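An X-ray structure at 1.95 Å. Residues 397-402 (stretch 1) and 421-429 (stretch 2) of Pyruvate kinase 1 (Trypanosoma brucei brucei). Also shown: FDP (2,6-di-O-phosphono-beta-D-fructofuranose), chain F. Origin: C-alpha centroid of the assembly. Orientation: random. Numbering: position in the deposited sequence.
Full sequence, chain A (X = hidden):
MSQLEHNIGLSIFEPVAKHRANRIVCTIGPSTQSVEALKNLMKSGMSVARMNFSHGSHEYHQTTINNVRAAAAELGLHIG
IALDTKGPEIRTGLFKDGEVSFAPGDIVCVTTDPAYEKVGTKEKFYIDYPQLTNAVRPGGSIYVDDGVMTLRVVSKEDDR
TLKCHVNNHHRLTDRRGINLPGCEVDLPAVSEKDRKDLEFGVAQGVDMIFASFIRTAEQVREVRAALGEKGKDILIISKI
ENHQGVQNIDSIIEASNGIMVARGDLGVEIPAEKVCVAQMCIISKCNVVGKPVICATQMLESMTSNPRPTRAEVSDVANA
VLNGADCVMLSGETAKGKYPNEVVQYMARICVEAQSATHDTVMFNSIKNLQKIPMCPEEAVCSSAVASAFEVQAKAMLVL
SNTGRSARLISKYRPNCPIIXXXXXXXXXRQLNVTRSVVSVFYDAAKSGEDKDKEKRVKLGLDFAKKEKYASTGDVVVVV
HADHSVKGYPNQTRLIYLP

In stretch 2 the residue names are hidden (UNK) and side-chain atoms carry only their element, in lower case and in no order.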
# COMPACT_ATOMS: atom_id res chain seq x y z
N MET A 397 -2.10 -27.87 6.51
CA MET A 397 -3.53 -27.73 6.58
C MET A 397 -4.12 -29.07 6.18
O MET A 397 -3.46 -29.87 5.52
CB MET A 397 -3.98 -26.65 5.59
CG MET A 397 -3.34 -25.27 5.87
SD MET A 397 -3.97 -24.01 4.73
CE MET A 397 -5.69 -23.87 5.27
N LEU A 398 -5.35 -29.31 6.60
CA LEU A 398 -6.03 -30.55 6.33
C LEU A 398 -7.45 -30.18 5.88
O LEU A 398 -8.10 -29.36 6.53
CB LEU A 398 -6.09 -31.39 7.62
CG LEU A 398 -6.94 -32.66 7.65
CD1 LEU A 398 -6.52 -33.59 6.54
CD2 LEU A 398 -6.71 -33.34 9.01
N VAL A 399 -7.89 -30.72 4.74
CA VAL A 399 -9.23 -30.42 4.22
C VAL A 399 -9.91 -31.73 3.78
O VAL A 399 -9.25 -32.62 3.24
CB VAL A 399 -9.19 -29.41 3.03
CG1 VAL A 399 -8.32 -29.95 1.87
CG2 VAL A 399 -10.61 -29.04 2.56
N LEU A 400 -11.18 -31.89 4.14
CA LEU A 400 -12.00 -33.00 3.59
C LEU A 400 -12.63 -32.56 2.28
O LEU A 400 -13.30 -31.52 2.22
CB LEU A 400 -13.10 -33.41 4.58
CG LEU A 400 -12.67 -34.41 5.68
CD1 LEU A 400 -11.36 -33.98 6.31
CD2 LEU A 400 -13.76 -34.54 6.74
N SER A 401 -12.32 -33.26 1.19
CA SER A 401 -12.90 -32.90 -0.10
C SER A 401 -13.18 -34.16 -0.88
O SER A 401 -12.32 -35.01 -1.02
CB SER A 401 -11.94 -32.00 -0.91
OG SER A 401 -12.59 -31.56 -2.10
N ASN A 402 -14.41 -34.29 -1.35
CA ASN A 402 -14.80 -35.45 -2.13
C ASN A 402 -14.67 -35.22 -3.62
O ASN A 402 -14.22 -36.11 -4.36
CB ASN A 402 -16.23 -35.88 -1.76
CG ASN A 402 -16.38 -36.11 -0.26
OD1 ASN A 402 -15.57 -36.83 0.34
ND2 ASN A 402 -17.31 -35.40 0.36
N UNK A 421 -5.32 -33.42 1.76
CA UNK A 421 -6.70 -33.57 1.43
C UNK A 421 -7.11 -35.04 1.65
O UNK A 421 -6.56 -35.96 1.00
s UNK A 421 -8.65 -33.55 -0.57
c UNK A 421 -6.95 -33.20 -0.03
N UNK A 422 -8.04 -35.26 2.57
CA UNK A 422 -8.65 -36.57 2.73
C UNK A 422 -9.90 -36.66 1.87
O UNK A 422 -10.83 -35.83 2.00
c UNK A 422 -7.74 -36.81 5.06
c UNK A 422 -9.00 -36.88 4.20
c UNK A 422 -9.62 -38.28 4.31
N UNK A 423 -9.88 -37.59 0.92
CA UNK A 423 -10.94 -37.70 -0.04
C UNK A 423 -11.54 -39.10 -0.03
O UNK A 423 -10.88 -40.07 0.31
c UNK A 423 -9.37 -38.31 -1.94
o UNK A 423 -11.53 -37.36 -2.38
c UNK A 423 -10.43 -37.33 -1.47
N UNK A 424 -12.78 -39.20 -0.48
CA UNK A 424 -13.45 -40.50 -0.59
C UNK A 424 -13.42 -41.05 -2.02
O UNK A 424 -14.04 -42.08 -2.30
c UNK A 424 -15.00 -40.08 1.35
o UNK A 424 -15.52 -39.30 -0.87
c UNK A 424 -14.91 -40.38 -0.15
N UNK A 425 -12.73 -40.36 -2.93
CA UNK A 425 -12.64 -40.80 -4.32
C UNK A 425 -11.20 -40.91 -4.80
O UNK A 425 -10.45 -39.93 -4.78
c UNK A 425 -14.90 -39.86 -5.01
n UNK A 425 -16.76 -38.32 -5.32
n UNK A 425 -18.43 -36.79 -5.06
c UNK A 425 -17.42 -37.26 -5.76
c UNK A 425 -13.40 -39.86 -5.24
n UNK A 425 -17.09 -36.68 -6.92
c UNK A 425 -15.59 -38.90 -5.96
N UNK A 426 -10.83 -42.09 -5.30
CA UNK A 426 -9.50 -42.26 -5.88
C UNK A 426 -9.24 -41.33 -7.06
O UNK A 426 -8.14 -40.83 -7.24
c UNK A 426 -9.28 -43.72 -6.30
c UNK A 426 -7.80 -44.52 -4.45
c UNK A 426 -9.33 -46.15 -5.61
c UNK A 426 -9.15 -44.70 -5.12
N UNK A 427 -10.26 -41.09 -7.87
CA UNK A 427 -10.05 -40.19 -8.98
C UNK A 427 -9.75 -38.77 -8.49
O UNK A 427 -9.02 -38.02 -9.14
c UNK A 427 -11.77 -39.62 -12.33
n UNK A 427 -11.07 -40.17 -13.33
c UNK A 427 -11.23 -40.16 -9.92
c UNK A 427 -11.00 -39.22 -11.09
o UNK A 427 -12.96 -39.41 -12.41
N UNK A 428 -10.32 -38.38 -7.34
CA UNK A 428 -10.00 -37.08 -6.78
C UNK A 428 -8.54 -36.96 -6.34
O UNK A 428 -7.89 -35.96 -6.63
c UNK A 428 -10.51 -35.35 -5.00
c UNK A 428 -10.97 -36.66 -5.67
o UNK A 428 -12.27 -36.45 -6.26
N UNK A 429 -8.00 -38.04 -5.74
CA UNK A 429 -6.56 -38.10 -5.45
C UNK A 429 -5.74 -37.85 -6.70
O UNK A 429 -4.76 -37.10 -6.67
s UNK A 429 -6.97 -39.89 -3.31
c UNK A 429 -6.17 -39.48 -4.87
P1 FDP F . -18.78 -34.55 3.89
O1P FDP F . -18.24 -34.40 5.30
O2P FDP F . -18.07 -35.64 3.13
O3P FDP F . -20.29 -34.56 3.77
O1 FDP F . -20.98 -32.11 2.97
C1 FDP F . -20.02 -31.64 3.92
C2 FDP F . -18.62 -31.81 3.33
O2 FDP F . -18.30 -33.21 3.08
C3 FDP F . -17.53 -31.17 4.18
O3 FDP F . -17.23 -31.94 5.34
C4 FDP F . -16.37 -31.18 3.20
O4 FDP F . -15.29 -30.31 3.58
C5 FDP F . -17.07 -30.71 1.93
O5 FDP F . -18.48 -31.10 2.08
C6 FDP F . -16.45 -31.35 0.69
O6 FDP F . -16.93 -30.65 -0.45
P2 FDP F . -16.19 -30.88 -1.88
O4P FDP F . -14.78 -30.30 -1.69
O5P FDP F . -16.23 -32.36 -2.06
O6P FDP F . -17.02 -30.09 -2.86
O HOH W 1 -13.66 -36.57 2.34

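Position 421 has two side-chain atoms, a carbon then a sulfur. The sulfur lies 3.7 Å from CB of Ser-401, the first carbon 4.0 Å from CG1 of Val-399. One carbon ending in sulfur is Cys-421. It pairs with Val-399 in a parallel bridge, both side chains on the same face of the sheet, and its CA sits 3.3 Å from Val-399 O in a CA-H...O contact.

Position 422 carries three carbons, one bearing the other two. One branch comes within 3.7 Å of CD1 of Leu-398, and the branching carbon is 4.3 Å from CD1 of Leu-400. A carbon fork at CB is Val-422. Its backbone is the strand's anchor: its N donates to Val-399 O (3.0 Å), and its O accepts from Ser-401 N (3.1 Å). Its side chain shares a face with that of Leu-400.

Position 423 has a carbon bearing one oxygen and one carbon. The oxygen is 2.8 Å from Ser-401 O, and a hydroxyl on a branched CB means Thr-423. OG1 donates to that carbonyl and also accepts from the N of position 425 at 3.3 Å, tying the turn to the strand end.

Position 424 repeats the pattern, with its oxygen 2.8 Å from Asn-402 OD1. It is Thr-424, and OG1 is the donor.

Position 425 has three carbons, a nitrogen, then a carbon holding two more nitrogens: a guanidinium, with Asn-402 O over one face of it and 3.5 Å from the third carbon; this is Arg-425. The residue is the N-cap of the following helix.

Position 426 has four carbons, forked at the second, and touches nothing on stretch 1; it is Leu-426.

Position 427 has three carbons, the third carrying an oxygen and a nitrogen, also without contact here. The terminal amide is that of Gln-427.

Position 428 has a carbon bearing an oxygen and a carbon, pointing toward stretch 1, with the oxygen 2.7 Å from Asn-402 O. It is Thr-428, donating through OG1.

Position 429, a carbon then a sulfur, makes no contact: Cys-429.

The contact works in two parts. Parallel strands are joined by backbone hydrogen bonds and apolar side-chain contacts; where they end, threonine hydroxyls take over, satisfying Ser-401 O, Asn-402 OD1 and Asn-402 O. A water adds a link, donating to Asn-402 OD1 and Val-422 O. With OD1 held, Asn-402 uses ND2 to bind FDP O2P at 2.9 Å, while its N binds O5P at 2.7 Å: one loop serves both helix and ligand.

Stretch 2 (421-429) CVTTRLQTC
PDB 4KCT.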